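Local coordinates for protein adenosine kinase (Sinorhizobium meliloti, PDB 3UBO) that probably transfers a phosphate from ATP to adenosine, as a pfkB-family (ribokinase-like) kinase, with adenosine and ADP held in neighbouring pockets, at residues M118-E123 against S128-L133; E142-D147 against A175-A180; F288-G293 against E297-L302. All coordinates share one frame; numbering follows the deposited sequence.

Contact 1: M118-E123 against S128-L133. With ADN (adenosine), chain C.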
HETATM    1  N   MSE A 118      -5.184   5.868 -11.268  1.00 50.98           N
HETATM    2  CA  MSE A 118      -3.751   5.705 -11.551  1.00 51.02           C
HETATM    3  C   MSE A 118      -3.134   6.958 -11.088  1.00 49.91           C
HETATM    4  O   MSE A 118      -3.247   7.969 -11.774  1.00 49.01           O
HETATM    5  CB  MSE A 118      -3.456   5.654 -13.064  1.00 53.55           C
HETATM    6  CG  MSE A 118      -3.861   4.435 -13.906  1.00 53.14           C
HETATM    7 SE   MSE A 118      -4.108   2.670 -13.043  1.00 80.97          SE
HETATM    8  CE  MSE A 118      -2.641   2.940 -11.803  1.00 52.07           C
ATOM      9  N   ILE A 119      -2.476   6.911  -9.931  1.00 51.15           N
ATOM     10  CA  ILE A 119      -1.909   8.125  -9.359  1.00 50.34           C
ATOM     11  C   ILE A 119      -0.387   8.192  -9.460  1.00 50.19           C
ATOM     12  O   ILE A 119       0.318   7.422  -8.812  1.00 49.94           O
ATOM     13  CB  ILE A 119      -2.371   8.342  -7.886  1.00 52.37           C
ATOM     14  CG1 ILE A 119      -3.914   8.422  -7.797  1.00 52.57           C
ATOM     15  CG2 ILE A 119      -1.676   9.561  -7.268  1.00 51.01           C
ATOM     16  CD1 ILE A 119      -4.511   8.653  -6.392  1.00 50.58           C
ATOM     17  N   PHE A 120       0.081   9.150 -10.253  1.00 48.40           N
ATOM     18  CA  PHE A 120       1.485   9.409 -10.459  1.00 49.88           C
ATOM     19  C   PHE A 120       2.032  10.578  -9.637  1.00 52.51           C
ATOM     20  O   PHE A 120       1.694  11.731  -9.901  1.00 55.21           O
ATOM     21  CB  PHE A 120       1.775   9.651 -11.949  1.00 51.62           C
ATOM     22  CG  PHE A 120       1.416   8.466 -12.835  1.00 50.44           C
ATOM     23  CD1 PHE A 120       2.230   7.317 -12.850  1.00 51.05           C
ATOM     24  CD2 PHE A 120       0.280   8.508 -13.655  1.00 48.53           C
ATOM     25  CE1 PHE A 120       1.893   6.212 -13.664  1.00 55.53           C
ATOM     26  CE2 PHE A 120      -0.087   7.440 -14.465  1.00 50.02           C
ATOM     27  CZ  PHE A 120       0.692   6.253 -14.463  1.00 53.37           C
ATOM     28  N   VAL A 121       2.918  10.283  -8.682  1.00 50.24           N
ATOM     29  CA  VAL A 121       3.504  11.288  -7.826  1.00 49.30           C
ATOM     30  C   VAL A 121       4.849  11.799  -8.376  1.00 50.60           C
ATOM     31  O   VAL A 121       5.753  11.030  -8.619  1.00 51.96           O
ATOM     32  CB  VAL A 121       3.675  10.743  -6.391  1.00 48.96           C
ATOM     33  CG1 VAL A 121       3.965  11.882  -5.412  1.00 51.64           C
ATOM     34  CG2 VAL A 121       2.439  10.019  -5.937  1.00 48.04           C
ATOM     35  N   THR A 122       5.000  13.099  -8.565  1.00 50.22           N
ATOM     36  CA  THR A 122       6.295  13.609  -8.975  1.00 50.48           C
ATOM     37  C   THR A 122       7.233  13.948  -7.833  1.00 50.89           C
ATOM     38  O   THR A 122       6.902  13.747  -6.667  1.00 53.04           O
ATOM     39  CB  THR A 122       6.162  14.748  -9.989  1.00 53.18           C
ATOM     40  OG1 THR A 122       5.090  15.631  -9.620  1.00 52.42           O
ATOM     41  CG2 THR A 122       5.881  14.130 -11.352  1.00 54.27           C
ATOM     42  N   GLU A 123       8.433  14.417  -8.145  1.00 52.79           N
ATOM     43  CA  GLU A 123       9.451  14.574  -7.075  1.00 52.39           C
ATOM     44  C   GLU A 123       8.984  15.635  -6.050  1.00 51.13           C
ATOM     45  O   GLU A 123       9.256  15.537  -4.864  1.00 47.23           O
ATOM     46  CB  GLU A 123      10.856  14.868  -7.637  1.00 51.83           C
ATOM     47  N   SER A 128      -0.720  13.455  -9.865  1.00 58.60           N
ATOM     48  CA  SER A 128      -1.527  13.574 -11.098  1.00 55.77           C
ATOM     49  C   SER A 128      -2.405  12.328 -11.273  1.00 54.53           C
ATOM     50  O   SER A 128      -1.903  11.189 -11.297  1.00 54.18           O
ATOM     51  CB  SER A 128      -0.651  13.854 -12.330  1.00 54.26           C
ATOM     52  OG  SER A 128       0.094  15.031 -12.131  1.00 54.02           O
HETATM   53  N   MSE A 129      -3.721  12.524 -11.319  1.00 52.90           N
HETATM   54  CA  MSE A 129      -4.576  11.381 -11.184  1.00 52.41           C
HETATM   55  C   MSE A 129      -5.327  11.029 -12.499  1.00 54.33           C
HETATM   56  O   MSE A 129      -5.576  11.880 -13.336  1.00 54.45           O
HETATM   57  CB  MSE A 129      -5.508  11.562 -10.006  1.00 53.97           C
HETATM   58  CG  MSE A 129      -4.851  11.610  -8.626  1.00 59.79           C
HETATM   59 SE   MSE A 129      -6.133  12.160  -7.147  1.00 74.76          SE
HETATM   60  CE  MSE A 129      -6.664  13.828  -8.144  1.00 60.99           C
ATOM     61  N   ASN A 130      -5.661   9.762 -12.671  1.00 51.73           N
ATOM     62  CA  ASN A 130      -6.198   9.319 -13.908  1.00 51.94           C
ATOM     63  C   ASN A 130      -7.124   8.229 -13.462  1.00 51.97           C
ATOM     64  O   ASN A 130      -6.706   7.127 -13.061  1.00 50.56           O
ATOM     65  CB  ASN A 130      -5.082   8.756 -14.790  1.00 53.69           C
ATOM     66  CG  ASN A 130      -4.100   9.814 -15.280  1.00 53.84           C
ATOM     67  OD1 ASN A 130      -4.384  10.541 -16.250  1.00 53.39           O
ATOM     68  ND2 ASN A 130      -2.911   9.860 -14.647  1.00 50.65           N
ATOM     69  N   THR A 131      -8.409   8.562 -13.519  1.00 55.27           N
ATOM     70  CA  THR A 131      -9.438   7.817 -12.777  1.00 53.22           C
ATOM     71  C   THR A 131     -10.412   7.254 -13.715  1.00 50.43           C
ATOM     72  O   THR A 131     -10.894   7.959 -14.590  1.00 52.96           O
ATOM     73  CB  THR A 131     -10.176   8.727 -11.745  1.00 53.20           C
ATOM     74  OG1 THR A 131      -9.206   9.209 -10.800  1.00 55.15           O
ATOM     75  CG2 THR A 131     -11.183   7.945 -10.994  1.00 50.36           C
ATOM     76  N   TYR A 132     -10.652   5.966 -13.547  1.00 48.41           N
ATOM     77  CA  TYR A 132     -11.645   5.266 -14.315  1.00 48.55           C
ATOM     78  C   TYR A 132     -12.789   4.991 -13.320  1.00 50.32           C
ATOM     79  O   TYR A 132     -12.581   4.339 -12.290  1.00 50.30           O
ATOM     80  CB  TYR A 132     -11.067   3.972 -14.978  1.00 44.85           C
ATOM     81  CG  TYR A 132     -12.132   2.918 -15.308  1.00 48.17           C
ATOM     82  CD1 TYR A 132     -13.118   3.164 -16.278  1.00 47.09           C
ATOM     83  CD2 TYR A 132     -12.198   1.705 -14.613  1.00 47.78           C
ATOM     84  CE1 TYR A 132     -14.106   2.230 -16.568  1.00 45.37           C
ATOM     85  CE2 TYR A 132     -13.157   0.780 -14.903  1.00 49.10           C
ATOM     86  CZ  TYR A 132     -14.128   1.034 -15.892  1.00 49.25           C
ATOM     87  OH  TYR A 132     -15.134   0.093 -16.179  1.00 50.39           O
ATOM     88  N   LEU A 133     -14.001   5.450 -13.639  1.00 49.98           N
ATOM     89  CA  LEU A 133     -15.077   5.447 -12.653  1.00 49.83           C
ATOM     90  C   LEU A 133     -15.670   4.085 -12.288  1.00 52.33           C
ATOM     91  O   LEU A 133     -16.220   3.931 -11.199  1.00 51.83           O
ATOM     92  CB  LEU A 133     -16.139   6.445 -13.059  1.00 48.28           C
ATOM     93  CG  LEU A 133     -15.577   7.853 -12.989  1.00 53.69           C
ATOM     94  CD1 LEU A 133     -16.291   8.899 -13.877  1.00 52.94           C
ATOM     95  CD2 LEU A 133     -15.561   8.223 -11.532  1.00 52.31           C
TER
HETATM   96  O5' ADN C 353      -7.644  14.129  -3.455  1.00 62.56           O
HETATM   97  C5' ADN C 353      -7.167  12.832  -2.934  1.00 59.20           C
HETATM   98  C4' ADN C 353      -7.957  11.591  -3.474  1.00 57.27           C
HETATM   99  O4' ADN C 353      -8.674  11.856  -4.685  1.00 60.11           O
HETATM  100  C3' ADN C 353      -7.390  10.094  -3.703  1.00 55.91           C
HETATM  101  O3' ADN C 353      -7.109   9.173  -2.677  1.00 58.64           O
HETATM  102  C2' ADN C 353      -8.364   9.528  -4.790  1.00 56.50           C
HETATM  103  O2' ADN C 353      -8.953   8.242  -4.505  1.00 55.59           O
HETATM  104  C1' ADN C 353      -9.307  10.654  -4.946  1.00 59.74           C
HETATM  105  N9  ADN C 353      -9.846  10.729  -6.337  1.00 61.81           N
HETATM  106  C8  ADN C 353      -9.198  10.812  -7.604  1.00 62.11           C
HETATM  107  N7  ADN C 353     -10.165  11.009  -8.625  1.00 59.29           N
HETATM  108  C5  ADN C 353     -11.413  11.059  -7.977  1.00 62.73           C
HETATM  109  C6  ADN C 353     -12.740  11.209  -8.465  1.00 61.53           C
HETATM  110  N6  ADN C 353     -13.019  11.395  -9.864  1.00 60.93           N
HETATM  111  N1  ADN C 353     -13.816  11.214  -7.504  1.00 61.70           N
HETATM  112  C2  ADN C 353     -13.542  11.066  -6.106  1.00 60.08           C
HETATM  113  N3  ADN C 353     -12.236  10.914  -5.578  1.00 58.33           N
HETATM  114  C4  ADN C 353     -11.202  10.894  -6.544  1.00 60.90           C

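Contact 2: E142-D147 against A175-A180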
ATOM      1  N   GLU A 142     -30.953   5.271  -4.911  1.00 62.05           N
ATOM      2  CA  GLU A 142     -31.364   4.026  -4.277  1.00 63.87           C
ATOM      3  C   GLU A 142     -30.444   3.710  -3.131  1.00 65.74           C
ATOM      4  O   GLU A 142     -30.746   2.861  -2.271  1.00 64.77           O
ATOM      5  CB  GLU A 142     -31.251   2.958  -5.332  1.00 64.57           C
ATOM      6  CG  GLU A 142     -31.578   3.636  -6.664  1.00 68.32           C
ATOM      7  CD  GLU A 142     -30.745   3.138  -7.834  1.00 75.48           C
ATOM      8  OE1 GLU A 142     -29.506   3.503  -7.912  1.00 71.85           O
ATOM      9  OE2 GLU A 142     -31.368   2.394  -8.668  1.00 73.97           O
ATOM     10  N   ASP A 143     -29.312   4.414  -3.130  1.00 63.08           N
ATOM     11  CA  ASP A 143     -28.180   4.116  -2.257  1.00 62.93           C
ATOM     12  C   ASP A 143     -28.072   5.051  -1.038  1.00 63.31           C
ATOM     13  O   ASP A 143     -27.162   4.883  -0.203  1.00 62.20           O
ATOM     14  CB  ASP A 143     -26.883   4.181  -3.083  1.00 62.39           C
ATOM     15  CG  ASP A 143     -26.688   2.976  -3.998  1.00 58.05           C
ATOM     16  OD1 ASP A 143     -26.839   1.824  -3.492  1.00 53.00           O
ATOM     17  OD2 ASP A 143     -26.335   3.225  -5.186  1.00 55.54           O
ATOM     18  N   VAL A 144     -28.969   6.049  -0.972  1.00 64.98           N
ATOM     19  CA  VAL A 144     -29.188   6.853   0.240  1.00 63.41           C
ATOM     20  C   VAL A 144     -29.737   5.914   1.336  1.00 63.77           C
ATOM     21  O   VAL A 144     -30.809   5.348   1.170  1.00 67.16           O
ATOM     22  CB  VAL A 144     -30.104   8.108  -0.003  1.00 59.13           C
ATOM     23  CG1 VAL A 144     -30.277   8.806   1.243  1.00 60.55           C
ATOM     24  CG2 VAL A 144     -29.494   9.084  -1.056  1.00 60.63           C
ATOM     25  N   GLU A 145     -28.946   5.625   2.378  1.00 63.28           N
ATOM     26  CA  GLU A 145     -29.499   5.098   3.629  1.00 64.03           C
ATOM     27  C   GLU A 145     -30.128   6.330   4.298  1.00 67.68           C
ATOM     28  O   GLU A 145     -29.475   7.384   4.500  1.00 69.08           O
ATOM     29  CB  GLU A 145     -28.469   4.431   4.562  1.00 63.19           C
ATOM     30  CG  GLU A 145     -28.134   2.978   4.297  1.00 60.13           C
ATOM     31  CD  GLU A 145     -26.677   2.623   4.697  1.00 65.39           C
ATOM     32  OE1 GLU A 145     -26.484   2.336   5.913  1.00 65.43           O
ATOM     33  OE2 GLU A 145     -25.747   2.628   3.799  1.00 61.05           O
ATOM     34  N   ASP A 146     -31.406   6.191   4.613  1.00 69.45           N
ATOM     35  CA  ASP A 146     -32.318   7.282   4.912  1.00 69.92           C
ATOM     36  C   ASP A 146     -32.131   7.812   6.356  1.00 69.00           C
ATOM     37  O   ASP A 146     -31.951   9.042   6.639  1.00 63.80           O
ATOM     38  CB  ASP A 146     -33.718   6.651   4.737  1.00 72.31           C
ATOM     39  CG  ASP A 146     -34.771   7.680   4.476  1.00 76.93           C
ATOM     40  OD1 ASP A 146     -34.492   8.834   4.908  1.00 81.44           O
ATOM     41  OD2 ASP A 146     -35.827   7.378   3.850  1.00 74.56           O
ATOM     42  N   ASP A 147     -32.205   6.817   7.245  1.00 70.28           N
ATOM     43  CA  ASP A 147     -32.062   6.962   8.678  1.00 69.08           C
ATOM     44  C   ASP A 147     -30.718   7.597   8.916  1.00 68.79           C
ATOM     45  O   ASP A 147     -30.594   8.625   9.625  1.00 70.24           O
ATOM     46  CB  ASP A 147     -32.204   5.588   9.395  1.00 71.40           C
ATOM     47  CG  ASP A 147     -31.377   4.463   8.737  1.00 71.10           C
ATOM     48  OD1 ASP A 147     -31.400   4.378   7.501  1.00 68.85           O
ATOM     49  OD2 ASP A 147     -30.699   3.666   9.444  1.00 71.89           O
ATOM     50  N   ALA A 175     -29.460  15.938   0.732  1.00 64.94           N
ATOM     51  CA  ALA A 175     -29.569  17.350   1.076  1.00 65.02           C
ATOM     52  C   ALA A 175     -30.956  17.631   1.679  1.00 66.11           C
ATOM     53  O   ALA A 175     -31.060  18.156   2.768  1.00 66.57           O
ATOM     54  CB  ALA A 175     -29.305  18.226  -0.172  1.00 63.05           C
ATOM     55  N   ARG A 176     -32.012  17.250   0.958  1.00 68.59           N
ATOM     56  CA  ARG A 176     -33.356  17.224   1.488  1.00 67.96           C
ATOM     57  C   ARG A 176     -33.436  16.452   2.822  1.00 67.85           C
ATOM     58  O   ARG A 176     -33.748  17.051   3.824  1.00 68.53           O
ATOM     59  CB  ARG A 176     -34.336  16.642   0.466  1.00 68.37           C
ATOM     60  CG  ARG A 176     -35.752  17.263   0.574  1.00 72.44           C
ATOM     61  CD  ARG A 176     -36.945  16.356   0.243  1.00 74.65           C
ATOM     62  NE  ARG A 176     -36.736  14.952   0.629  1.00 76.95           N
ATOM     63  CZ  ARG A 176     -37.039  14.415   1.818  1.00 77.52           C
ATOM     64  NH1 ARG A 176     -37.594  15.169   2.789  1.00 77.09           N
ATOM     65  NH2 ARG A 176     -36.779  13.114   2.034  1.00 73.34           N
ATOM     66  N   ILE A 177     -33.160  15.150   2.848  1.00 66.58           N
ATOM     67  CA  ILE A 177     -33.288  14.369   4.095  1.00 65.43           C
ATOM     68  C   ILE A 177     -32.648  15.008   5.309  1.00 67.40           C
ATOM     69  O   ILE A 177     -33.122  14.804   6.430  1.00 68.11           O
ATOM     70  CB  ILE A 177     -32.729  12.893   4.010  1.00 66.02           C
ATOM     71  CG1 ILE A 177     -33.416  12.100   2.858  1.00 68.11           C
ATOM     72  CG2 ILE A 177     -32.736  12.150   5.405  1.00 59.54           C
ATOM     73  CD1 ILE A 177     -33.009  10.624   2.737  1.00 67.44           C
ATOM     74  N   ALA A 178     -31.570  15.771   5.100  1.00 68.49           N
ATOM     75  CA  ALA A 178     -30.652  16.110   6.176  1.00 64.87           C
ATOM     76  C   ALA A 178     -31.010  17.476   6.713  1.00 68.14           C
ATOM     77  O   ALA A 178     -31.011  17.679   7.941  1.00 66.87           O
ATOM     78  CB  ALA A 178     -29.203  16.096   5.683  1.00 67.13           C
ATOM     79  N   HIS A 179     -31.275  18.415   5.798  1.00 67.70           N
ATOM     80  CA  HIS A 179     -31.842  19.713   6.154  1.00 68.09           C
ATOM     81  C   HIS A 179     -33.136  19.614   6.981  1.00 67.91           C
ATOM     82  O   HIS A 179     -33.349  20.322   7.990  1.00 65.69           O
ATOM     83  CB  HIS A 179     -32.155  20.444   4.888  1.00 65.60           C
ATOM     84  CG  HIS A 179     -30.994  21.205   4.391  1.00 68.55           C
ATOM     85  ND1 HIS A 179     -30.942  21.764   3.136  1.00 71.05           N
ATOM     86  CD2 HIS A 179     -29.831  21.513   5.003  1.00 67.04           C
ATOM     87  CE1 HIS A 179     -29.792  22.408   3.003  1.00 70.94           C
ATOM     88  NE2 HIS A 179     -29.099  22.272   4.119  1.00 68.21           N
ATOM     89  N   ALA A 180     -33.975  18.701   6.519  1.00 65.18           N
ATOM     90  CA  ALA A 180     -35.271  18.445   7.089  1.00 67.10           C
ATOM     91  C   ALA A 180     -35.103  17.815   8.482  1.00 67.02           C
ATOM     92  O   ALA A 180     -36.067  17.665   9.240  1.00 66.51           O
ATOM     93  CB  ALA A 180     -36.114  17.500   6.120  1.00 64.24           C
TER

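Contact 3: F288-G293 against E297-L302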
ATOM      1  N   PHE A 288     -14.215  17.466  12.210  1.00 61.93           N
ATOM      2  CA  PHE A 288     -14.106  16.820  13.505  1.00 65.56           C
ATOM      3  C   PHE A 288     -14.189  17.915  14.543  1.00 66.79           C
ATOM      4  O   PHE A 288     -14.730  17.717  15.627  1.00 68.27           O
ATOM      5  CB  PHE A 288     -12.735  16.182  13.706  1.00 64.94           C
ATOM      6  CG  PHE A 288     -12.522  15.676  15.096  1.00 63.51           C
ATOM      7  CD1 PHE A 288     -13.236  14.579  15.562  1.00 61.05           C
ATOM      8  CD2 PHE A 288     -11.603  16.291  15.937  1.00 64.78           C
ATOM      9  CE1 PHE A 288     -13.035  14.103  16.852  1.00 61.21           C
ATOM     10  CE2 PHE A 288     -11.380  15.809  17.241  1.00 64.90           C
ATOM     11  CZ  PHE A 288     -12.107  14.735  17.708  1.00 62.62           C
ATOM     12  N   GLY A 289     -13.591  19.050  14.221  1.00 64.51           N
ATOM     13  CA  GLY A 289     -13.665  20.199  15.100  1.00 68.16           C
ATOM     14  C   GLY A 289     -15.089  20.745  15.125  1.00 66.39           C
ATOM     15  O   GLY A 289     -15.781  20.751  16.150  1.00 65.82           O
ATOM     16  N   TYR A 290     -15.514  21.189  13.958  1.00 64.41           N
ATOM     17  CA  TYR A 290     -16.846  21.725  13.743  1.00 65.38           C
ATOM     18  C   TYR A 290     -18.085  20.950  14.312  1.00 64.05           C
ATOM     19  O   TYR A 290     -19.102  21.556  14.629  1.00 63.02           O
ATOM     20  CB  TYR A 290     -17.000  21.933  12.260  1.00 62.80           C
ATOM     21  CG  TYR A 290     -18.191  22.731  11.912  1.00 64.90           C
ATOM     22  CD1 TYR A 290     -18.108  24.131  11.835  1.00 64.35           C
ATOM     23  CD2 TYR A 290     -19.430  22.099  11.659  1.00 63.06           C
ATOM     24  CE1 TYR A 290     -19.230  24.898  11.482  1.00 67.17           C
ATOM     25  CE2 TYR A 290     -20.551  22.840  11.330  1.00 62.66           C
ATOM     26  CZ  TYR A 290     -20.462  24.238  11.240  1.00 66.68           C
ATOM     27  OH  TYR A 290     -21.580  24.977  10.914  1.00 67.03           O
ATOM     28  N   THR A 291     -18.001  19.630  14.422  1.00 65.16           N
ATOM     29  CA  THR A 291     -19.135  18.846  14.932  1.00 65.55           C
ATOM     30  C   THR A 291     -18.933  18.429  16.393  1.00 65.54           C
ATOM     31  O   THR A 291     -19.733  17.661  16.962  1.00 63.90           O
ATOM     32  CB  THR A 291     -19.538  17.608  14.030  1.00 63.69           C
ATOM     33  OG1 THR A 291     -18.600  16.522  14.174  1.00 61.48           O
ATOM     34  CG2 THR A 291     -19.723  18.024  12.559  1.00 61.62           C
ATOM     35  N   SER A 292     -17.880  18.945  17.009  1.00 62.85           N
ATOM     36  CA  SER A 292     -17.860  18.918  18.452  1.00 65.85           C
ATOM     37  C   SER A 292     -17.731  20.366  18.970  1.00 67.72           C
ATOM     38  O   SER A 292     -16.973  20.649  19.886  1.00 65.46           O
ATOM     39  CB  SER A 292     -16.781  17.974  18.964  1.00 66.52           C
ATOM     40  OG  SER A 292     -15.569  18.245  18.305  1.00 69.04           O
ATOM     41  N   GLY A 293     -18.495  21.263  18.337  1.00 67.21           N
ATOM     42  CA  GLY A 293     -18.426  22.697  18.542  1.00 65.10           C
ATOM     43  C   GLY A 293     -17.065  23.238  18.939  1.00 71.02           C
ATOM     44  O   GLY A 293     -16.623  23.072  20.091  1.00 72.35           O
ATOM     45  N   GLU A 297     -11.146  29.071  14.392  1.00 71.37           N
ATOM     46  CA  GLU A 297      -9.745  29.083  14.697  1.00 72.57           C
ATOM     47  C   GLU A 297      -9.250  27.652  14.979  1.00 71.85           C
ATOM     48  O   GLU A 297      -8.325  27.180  14.336  1.00 71.36           O
ATOM     49  CB  GLU A 297      -9.512  29.998  15.916  1.00 73.63           C
ATOM     50  CG  GLU A 297      -8.500  31.124  15.706  1.00 73.05           C
ATOM     51  CD  GLU A 297      -7.102  30.783  16.217  1.00 75.39           C
ATOM     52  OE1 GLU A 297      -6.972  29.829  17.030  1.00 76.14           O
ATOM     53  OE2 GLU A 297      -6.139  31.484  15.818  1.00 72.54           O
ATOM     54  N   GLU A 298      -9.862  26.964  15.934  1.00 71.17           N
ATOM     55  CA  GLU A 298      -9.382  25.648  16.322  1.00 71.67           C
ATOM     56  C   GLU A 298      -9.804  24.616  15.273  1.00 70.79           C
ATOM     57  O   GLU A 298      -9.397  23.440  15.283  1.00 69.76           O
ATOM     58  CB  GLU A 298      -9.963  25.278  17.671  1.00 74.04           C
ATOM     59  CG  GLU A 298      -9.058  24.415  18.580  1.00 79.16           C
ATOM     60  CD  GLU A 298      -9.842  23.942  19.830  1.00 85.99           C
ATOM     61  OE1 GLU A 298     -10.804  24.688  20.243  1.00 85.85           O
ATOM     62  OE2 GLU A 298      -9.532  22.830  20.374  1.00 86.92           O
ATOM     63  N   CYS A 299     -10.654  25.064  14.366  1.00 71.15           N
ATOM     64  CA  CYS A 299     -11.092  24.214  13.268  1.00 70.23           C
ATOM     65  C   CYS A 299      -9.977  24.262  12.217  1.00 70.48           C
ATOM     66  O   CYS A 299      -9.422  23.212  11.884  1.00 71.50           O
ATOM     67  CB  CYS A 299     -12.496  24.596  12.704  1.00 67.41           C
ATOM     68  SG  CYS A 299     -13.953  23.703  13.403  1.00 64.47           S
ATOM     69  N   SER A 300      -9.614  25.449  11.715  1.00 68.85           N
ATOM     70  CA  SER A 300      -8.579  25.481  10.715  1.00 66.59           C
ATOM     71  C   SER A 300      -7.395  24.688  11.261  1.00 66.79           C
ATOM     72  O   SER A 300      -6.670  24.049  10.517  1.00 67.89           O
ATOM     73  CB  SER A 300      -8.144  26.896  10.414  1.00 66.72           C
ATOM     74  OG  SER A 300      -9.187  27.648   9.897  1.00 64.19           O
ATOM     75  N   LYS A 301      -7.197  24.714  12.569  1.00 67.80           N
ATOM     76  CA  LYS A 301      -5.966  24.124  13.117  1.00 68.30           C
ATOM     77  C   LYS A 301      -6.070  22.629  12.907  1.00 65.28           C
ATOM     78  O   LYS A 301      -5.141  21.992  12.416  1.00 61.68           O
ATOM     79  CB  LYS A 301      -5.694  24.491  14.606  1.00 65.45           C
ATOM     80  CG  LYS A 301      -5.048  25.868  14.810  1.00 66.29           C
ATOM     81  CD  LYS A 301      -4.868  26.182  16.300  1.00 68.65           C
ATOM     82  CE  LYS A 301      -4.651  27.700  16.604  1.00 73.07           C
ATOM     83  NZ  LYS A 301      -3.234  28.361  16.456  1.00 72.27           N
ATOM     84  N   LEU A 302      -7.231  22.075  13.246  1.00 66.50           N
ATOM     85  CA  LEU A 302      -7.409  20.637  13.121  1.00 64.93           C
ATOM     86  C   LEU A 302      -7.252  20.261  11.644  1.00 63.51           C
ATOM     87  O   LEU A 302      -6.763  19.183  11.320  1.00 58.76           O
ATOM     88  CB  LEU A 302      -8.735  20.213  13.700  1.00 64.92           C
ATOM     89  CG  LEU A 302      -8.565  20.001  15.189  1.00 68.14           C
ATOM     90  CD1 LEU A 302      -9.910  20.006  15.852  1.00 67.96           C
ATOM     91  CD2 LEU A 302      -7.783  18.700  15.470  1.00 67.50           C
TER

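Contact 1: M118-E123 against S128-L133
The amide N of Met-118 reaches the carbonyl O of Asn-130 over 2.7 Å in a nearly straight bond (171° at the hydrogen). Further along the antiparallel strands, Phe-120 N bonds to Ser-128 O (3.0 Å) and Ser-128 N returns to Phe-120 O (3.0 Å). On the face bearing Phe-120, the Asn-130 side chain comes across that of Phe-120, its amide plane turned 64° from the ring: ND2 lies in the ring plane at its edge, 3.6 Å from CD2, and makes a weak bond to Met-118 O.

The other face belongs to Ile-119 and Met-129, a selenomethionine, which run side by side. With CG1 anti to the carbonyl carbon (chi1 -58°), Ile-119 lays CG1 3.4 Å from Met-129 CG and brings CD1 near the selenium. That selenium meets adenosine C8 at 3.4 Å, while Thr-131 OG1, also hydrogen-bonded to Ser-117 OG, lies 3.0 Å from N7. An alanine in place of Ile-119 would probably deprive the Met-129 chain of one flank and let it turn beneath the nucleoside. Apolar and flexible, Met-129 probably adds dispersion contacts to a nucleoside whose polar atoms are bonded by other residues, such as Asp-17 and Asn-65.

Contact 2: E142-D147 against A175-A180
The closest CA atoms, of Asp-146 and Ile-177, are 7.2 Å apart, and no hydrogen bond crosses between 142-147 and 175-180, so side chains bridge most of the gap. Ile-177 does the reaching. Its CG1 stands anti to the carbonyl carbon and the chain is extended beyond it (chi2 -176°), which carries CD1 out from the helix between two partners. One is Val-144, whose CG1 lies 3.6 Å from that CD1; the two side chains run antiparallel alongside one another. The other is Asp-146, which lies across the isoleucine and sets OD1 beside CD1. The second branch of Ile-177 is used as well: CG2 comes 3.4 Å from the backbone O of Asp-146.

Helix 168-179 is the connection of a beta-alpha-beta crossover in the large parallel sheet, leaving strand 152-158 and leading to its neighbour 184-188. Helix 146-150 runs into the first of these strands, with Glu-145 at its N-cap position. Val-149 of this short helix also touches Val-144, Ile-177 and Ala-178, so the branched aliphatic residues form a small apolar patch where the two helices meet.

Residue types change sharply at its margin. Ile-177 is buried, and a beta-branched residue fills such a gap with little freedom to lose. Asp-146, by contrast, is exposed: its OD1 and backbone O border the patch, and the charge can probably remain hydrated. Arg-176 NH2 is 5.6 Å from Asp-146 OD1, too far for a salt bridge, though the opposite charge may steady the carboxylate slightly. Earlier in the chain, Glu-142 forms a salt bridge with Arg-166, and Glu-145 OE1 is hydrogen-bonded to His-102.

Contact 3: F288-G293 against E297-L302
Leu-302 has CG anti to its carbonyl carbon (chi1 -85°), and Phe-288 has its ring anti to the backbone N (chi1 172°); the two torsions bring Leu-302 CD1 to the edge of the phenyl ring, near its plane, 4.1 Å from CD2. The same methyl lies 3.8 Å from CA of Gly-289, where the two segments come nearest, CA to CA: Gly-289 and Cys-299 are 5.1 Å apart. A glycine suits this point, because a beta carbon would point toward the other helix and crowd both Cys-299 SG and the Leu-302 methyl. Cys-299, small and polarisable, fits against the side-chain-free backbone of Gly-289, its SG lying 3.6 Å from Gly-289 C and 3.7 Å from Tyr-290 CB, at the edge of the tyrosine ring.

Helix 278-290 ends here, and its last turn is tied off locally. Ser-292 OG donates to Phe-288 O at 2.9 Å, in the carbonyl plane, and Ser-292 N bonds to Gly-289 O at 2.9 Å. The chain then turns through Gly-293 into the next helix, giving an alpha-hairpin, two consecutive helices joined by a short turn and closed by apolar contacts.

Around this hairpin, Tyr-290 OH is hydrogen-bonded to Glu-184 at the start of strand 184-188, Cys-299 also touches Phe-286 of helix 278-290, and helix 296-311 also touches strand 260-264 through Glu-297, Ser-300 and Lys-301.

Overall arrangement
The three contacts follow one another along the chain and share no helix or strand. Contact 1 is fully buried, in the smaller mixed sheet that in ribokinase-like enzymes forms the lid over the substrate; contacts 2 and 3 belong to the large alpha/beta domain and are only partly buried. Backbone hydrogen bonds carry contact 1, whereas neither of the other two has any across it: contact 2 rests on one isoleucine at the solvent margin, contact 3 on a glycine-permitted close approach. Contact 1 touches adenosine; the helices of contact 3 supply ADP-pocket residues, among them Gly-279 and Asn-304. Centres of contacts 1 and 2 lie about 32 Å apart.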